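PDB 3ON9: tumour necrosis factor receptor from Ectromelia virus, which probably subdues host immune defence by binding tumour necrosis factor and chemokines outside the cell, its C-terminal SECRET domain being the part described here. Local coordinates for residues A[9-14]-A[83-88]; A[124-129]-A[141-146]. One frame throughout, in Å; residues are numbered along the deposited sequence.

Contact 1. Residues A[9-14]-A[83-88]; sequences IDVEIN and INLEIK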
# COMPACT_ATOMS: atom_id res chain seq x y z
N ILE A 9 -6.95 -7.79 -1.83
CA ILE A 9 -6.30 -6.50 -2.07
C ILE A 9 -4.94 -6.52 -1.40
O ILE A 9 -4.82 -6.90 -0.23
CB ILE A 9 -7.09 -5.28 -1.53
CG1 ILE A 9 -8.57 -5.36 -1.92
CG2 ILE A 9 -6.50 -3.98 -2.08
CD1 ILE A 9 -9.41 -4.21 -1.34
N ASP A 10 -3.93 -6.11 -2.15
CA ASP A 10 -2.55 -6.06 -1.72
C ASP A 10 -2.10 -4.62 -1.92
O ASP A 10 -2.31 -4.05 -2.99
CB ASP A 10 -1.72 -7.04 -2.57
CG ASP A 10 -0.24 -6.72 -2.59
OD1 ASP A 10 0.47 -7.18 -1.68
OD2 ASP A 10 0.20 -6.02 -3.54
N VAL A 11 -1.55 -4.01 -0.88
CA VAL A 11 -1.00 -2.67 -0.97
C VAL A 11 0.46 -2.76 -0.56
O VAL A 11 0.77 -3.27 0.50
CB VAL A 11 -1.77 -1.68 -0.06
CG1 VAL A 11 -1.13 -0.30 -0.13
CG2 VAL A 11 -3.23 -1.62 -0.46
N GLU A 12 1.35 -2.29 -1.43
CA GLU A 12 2.79 -2.30 -1.16
C GLU A 12 3.33 -0.90 -1.27
O GLU A 12 2.99 -0.16 -2.19
CB GLU A 12 3.53 -3.16 -2.19
CG GLU A 12 3.09 -4.60 -2.24
CD GLU A 12 3.49 -5.26 -3.55
OE1 GLU A 12 4.71 -5.34 -3.83
OE2 GLU A 12 2.59 -5.69 -4.29
N ILE A 13 4.20 -0.54 -0.33
CA ILE A 13 4.86 0.75 -0.35
C ILE A 13 6.36 0.54 -0.15
O ILE A 13 6.80 0.07 0.91
CB ILE A 13 4.31 1.70 0.76
CG1 ILE A 13 2.77 1.75 0.74
CG2 ILE A 13 4.88 3.10 0.59
CD1 ILE A 13 2.07 0.75 1.69
N ASN A 14 7.16 0.88 -1.16
CA ASN A 14 8.61 0.72 -1.06
C ASN A 14 9.26 2.09 -1.01
O ASN A 14 8.85 2.99 -1.72
CB ASN A 14 9.14 -0.13 -2.22
CG ASN A 14 8.52 -1.51 -2.23
OD1 ASN A 14 8.22 -2.06 -1.17
ND2 ASN A 14 8.30 -2.07 -3.42
N ILE A 83 -9.68 2.88 -2.28
CA ILE A 83 -8.43 2.76 -1.53
C ILE A 83 -7.72 4.11 -1.51
O ILE A 83 -7.38 4.64 -2.57
CB ILE A 83 -7.50 1.71 -2.16
CG1 ILE A 83 -8.11 0.31 -2.05
CG2 ILE A 83 -6.12 1.75 -1.51
CD1 ILE A 83 -8.15 -0.26 -0.62
N ASN A 84 -7.53 4.68 -0.33
CA ASN A 84 -6.75 5.90 -0.19
C ASN A 84 -5.51 5.61 0.62
O ASN A 84 -5.56 4.90 1.62
CB ASN A 84 -7.53 7.03 0.49
CG ASN A 84 -8.71 7.51 -0.34
OD1 ASN A 84 -8.68 7.47 -1.58
ND2 ASN A 84 -9.76 7.98 0.34
N LEU A 85 -4.39 6.18 0.20
CA LEU A 85 -3.13 5.93 0.86
C LEU A 85 -2.38 7.24 0.95
O LEU A 85 -2.27 7.95 -0.04
CB LEU A 85 -2.32 4.95 0.00
CG LEU A 85 -1.10 4.30 0.63
CD1 LEU A 85 -1.53 3.38 1.79
CD2 LEU A 85 -0.34 3.51 -0.44
N GLU A 86 -1.86 7.55 2.13
CA GLU A 86 -1.06 8.75 2.32
C GLU A 86 0.24 8.38 2.99
O GLU A 86 0.26 7.63 3.97
CB GLU A 86 -1.82 9.76 3.20
CG GLU A 86 -0.99 10.98 3.58
CD GLU A 86 -1.51 11.68 4.84
OE1 GLU A 86 -2.22 12.70 4.69
OE2 GLU A 86 -1.24 11.19 5.96
N ILE A 87 1.35 8.87 2.42
CA ILE A 87 2.66 8.71 3.03
C ILE A 87 3.07 10.07 3.59
O ILE A 87 3.25 11.04 2.84
CB ILE A 87 3.70 8.19 2.01
CG1 ILE A 87 3.31 6.80 1.47
CG2 ILE A 87 5.10 8.14 2.64
CD1 ILE A 87 2.29 6.80 0.34
N LYS A 88 3.21 10.15 4.91
CA LYS A 88 3.47 11.42 5.60
C LYS A 88 4.87 11.47 6.19
O LYS A 88 5.20 10.70 7.10
CB LYS A 88 2.42 11.65 6.69
CG LYS A 88 2.75 12.76 7.70
CD LYS A 88 2.83 14.12 7.02
CE LYS A 88 2.67 15.27 8.02
NZ LYS A 88 3.65 15.21 9.15
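Leu-85 drives its CD2 methyl into the notch between Val-11 and Ile-13, the central bump and hollow of this contact. The methyl lies 3.9 Å from Val-11 CG1, and the same methyl, CD2 of Leu-85, is 3.8 Å from Ile-13 CG1. CG of the leucine stands anti to the backbone N (chi1 -166°). The methyls it carries meet their partners tip to tip, CD2 touching both residues and CD1 also leaning on the same Val-11 methyl. Leucine suits this place because its branch at CG bears two methyls, one of which can enter the notch while the other rests on Val-11.

The other branch of Ile-13, CG2, makes a contact of a different character. Ile-13 CG2 and Ile-87 CG1 approach to 4.1 Å, but here the two side chains slide past one another in opposite directions. At the other end Ile-9 and Ile-83 meet methyl to methyl, CD1 to CD1 at 4.2 Å, and Phe-51 packs against both of them and against Val-11. Five of the six touching residues are beta-branched, which suits extended strands, and all six are buried and purely apolar where they meet.

The strand axes pass 10.3 Å apart and run nearly parallel, with a crossing angle of -19°. Such spacing, filled by interlocking aliphatic side chains, is the signature of two sheets packed face to face: this is the hydrophobic core of the SECRET domain's beta-sandwich.

Contact 2. Residues A[124-129]-A[141-146]; sequences DVYIVY and VVAYHT
His-145 ND1 donates to Asp-124 OD1 at 2.7 Å, the shortest polar bond between the two strands of this antiparallel beta hairpin. The acceptor lies close to the imidazole plane, yet the N-H comes in from above the carboxylate, 54° out of its plane. Placing this pair opposite each other in a non-hydrogen-bonded position lets the side chains supply the polar link there, and the second carboxylate oxygen, OD2, takes the backbone N-H of Leu-150. An acid held by two donors probably keeps its negative charge easily.

Further along the hairpin the backbones are stitched at Val-125 with Tyr-144 and at Ile-127 with Val-142, each by two main-chain bonds; Tyr-144 N to Val-125 O measures 2.8 Å. On the face carrying Asp-124, CG of Tyr-126 stands anti to its carbonyl carbon (chi1 -50°). The ring passes beside Ala-143, with Tyr-126 CD1 3.8 Å from Ala-143 CB; the small methyl gives the bulky ring room. Tyr-126 OH then reaches the imidazole edge, in its plane, 3.3 Å from His-145 CE1.

The face bearing Val-125, Ile-127, Val-142 and Tyr-144 turns inward and is largely apolar: Val-125 CB meets Tyr-144 CD2, and Ile-127 CD1 approaches Tyr-144 CE2. At the end of the segment, Tyr-129 combines a broad ring with a polar tip, its OH hydrogen-bonded to Glu-111, and Val-142 CG2 touches the ring edge at Tyr-129 CE2, 4.1 Å away.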
# COMPACT_ATOMS: atom_id res chain seq x y z
N ASP A 124 7.63 3.97 -4.20
CA ASP A 124 6.84 3.15 -5.12
C ASP A 124 5.62 2.66 -4.36
O ASP A 124 5.73 2.23 -3.21
CB ASP A 124 7.64 1.92 -5.58
CG ASP A 124 8.94 2.27 -6.25
OD1 ASP A 124 8.96 3.17 -7.11
OD2 ASP A 124 9.95 1.62 -5.93
N VAL A 125 4.46 2.72 -5.01
CA VAL A 125 3.24 2.17 -4.45
C VAL A 125 2.59 1.24 -5.46
O VAL A 125 2.51 1.55 -6.65
CB VAL A 125 2.26 3.30 -4.08
CG1 VAL A 125 0.92 2.72 -3.63
CG2 VAL A 125 2.87 4.14 -2.98
N TYR A 126 2.15 0.07 -4.98
CA TYR A 126 1.33 -0.81 -5.79
C TYR A 126 0.05 -1.14 -5.04
O TYR A 126 0.08 -1.56 -3.89
CB TYR A 126 2.06 -2.11 -6.12
CG TYR A 126 3.45 -1.92 -6.67
CD1 TYR A 126 3.67 -1.78 -8.04
CD2 TYR A 126 4.55 -1.88 -5.83
CE1 TYR A 126 4.97 -1.60 -8.54
CE2 TYR A 126 5.83 -1.71 -6.31
CZ TYR A 126 6.04 -1.57 -7.66
OH TYR A 126 7.34 -1.40 -8.11
N ILE A 127 -1.08 -0.94 -5.71
CA ILE A 127 -2.37 -1.37 -5.18
C ILE A 127 -2.89 -2.42 -6.14
O ILE A 127 -3.11 -2.14 -7.32
CB ILE A 127 -3.35 -0.20 -5.10
CG1 ILE A 127 -2.76 0.89 -4.19
CG2 ILE A 127 -4.70 -0.69 -4.54
CD1 ILE A 127 -3.51 2.19 -4.22
N VAL A 128 -3.05 -3.64 -5.64
CA VAL A 128 -3.28 -4.80 -6.50
C VAL A 128 -4.56 -5.51 -6.09
O VAL A 128 -4.69 -5.97 -4.96
CB VAL A 128 -2.10 -5.77 -6.42
CG1 VAL A 128 -2.33 -6.97 -7.34
CG2 VAL A 128 -0.81 -5.04 -6.81
N TYR A 129 -5.50 -5.57 -7.02
CA TYR A 129 -6.76 -6.25 -6.80
C TYR A 129 -6.74 -7.56 -7.58
O TYR A 129 -6.47 -7.56 -8.79
CB TYR A 129 -7.91 -5.40 -7.29
CG TYR A 129 -7.95 -3.99 -6.77
CD1 TYR A 129 -8.78 -3.65 -5.71
CD2 TYR A 129 -7.18 -2.97 -7.35
CE1 TYR A 129 -8.85 -2.36 -5.24
CE2 TYR A 129 -7.25 -1.67 -6.88
CZ TYR A 129 -8.09 -1.37 -5.83
OH TYR A 129 -8.19 -0.09 -5.36
N VAL A 141 -3.18 -4.13 -11.45
CA VAL A 141 -2.02 -3.60 -10.75
C VAL A 141 -1.95 -2.10 -10.96
O VAL A 141 -1.66 -1.64 -12.07
CB VAL A 141 -0.71 -4.24 -11.25
CG1 VAL A 141 0.49 -3.60 -10.55
CG2 VAL A 141 -0.73 -5.74 -11.01
N VAL A 142 -2.22 -1.34 -9.90
CA VAL A 142 -2.14 0.12 -9.98
C VAL A 142 -0.78 0.55 -9.43
O VAL A 142 -0.52 0.39 -8.23
CB VAL A 142 -3.27 0.81 -9.20
CG1 VAL A 142 -3.30 2.29 -9.53
CG2 VAL A 142 -4.63 0.17 -9.52
N ALA A 143 0.09 1.06 -10.29
CA ALA A 143 1.48 1.34 -9.89
C ALA A 143 1.82 2.82 -9.90
O ALA A 143 1.39 3.56 -10.79
CB ALA A 143 2.46 0.55 -10.78
N TYR A 144 2.56 3.26 -8.88
CA TYR A 144 3.00 4.64 -8.77
C TYR A 144 4.49 4.66 -8.47
O TYR A 144 4.98 3.85 -7.68
CB TYR A 144 2.29 5.36 -7.62
CG TYR A 144 0.78 5.28 -7.61
CD1 TYR A 144 0.01 6.38 -7.94
CD2 TYR A 144 0.12 4.11 -7.23
CE1 TYR A 144 -1.37 6.32 -7.92
CE2 TYR A 144 -1.26 4.04 -7.20
CZ TYR A 144 -2.00 5.16 -7.54
OH TYR A 144 -3.37 5.12 -7.52
N HIS A 145 5.21 5.61 -9.07
CA HIS A 145 6.64 5.76 -8.82
C HIS A 145 7.05 7.22 -8.84
O HIS A 145 6.76 7.92 -9.81
CB HIS A 145 7.46 5.02 -9.89
CG HIS A 145 7.05 3.60 -10.11
ND1 HIS A 145 7.27 2.61 -9.17
CD2 HIS A 145 6.43 3.00 -11.16
CE1 HIS A 145 6.80 1.46 -9.63
NE2 HIS A 145 6.29 1.67 -10.83
N THR A 146 7.73 7.69 -7.80
CA THR A 146 8.24 9.07 -7.80
C THR A 146 9.58 9.22 -8.50
O THR A 146 9.94 10.32 -8.94
CB THR A 146 8.38 9.65 -6.38
OG1 THR A 146 9.37 8.90 -5.64
CG2 THR A 146 7.05 9.59 -5.65

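Overall arrangement
The centres of the two contacts lie about 8 Å apart, and contact 1 closes along the chain before contact 2 opens. They are joined through one antiparallel sheet, in which strand 8-16 is the direct neighbour of strand 122-130, with 140-145 on its outer side. Contact 1 runs across the sandwich, from this sheet to strand 82-89 of the other; contact 2 runs within the sheet, to its edge. The two meet in the core where Leu-85 packs on Val-125 and Ile-83 on Tyr-129. Together they tie the beginning, middle and end of the SECRET domain's sequence into one compact beta-sandwich.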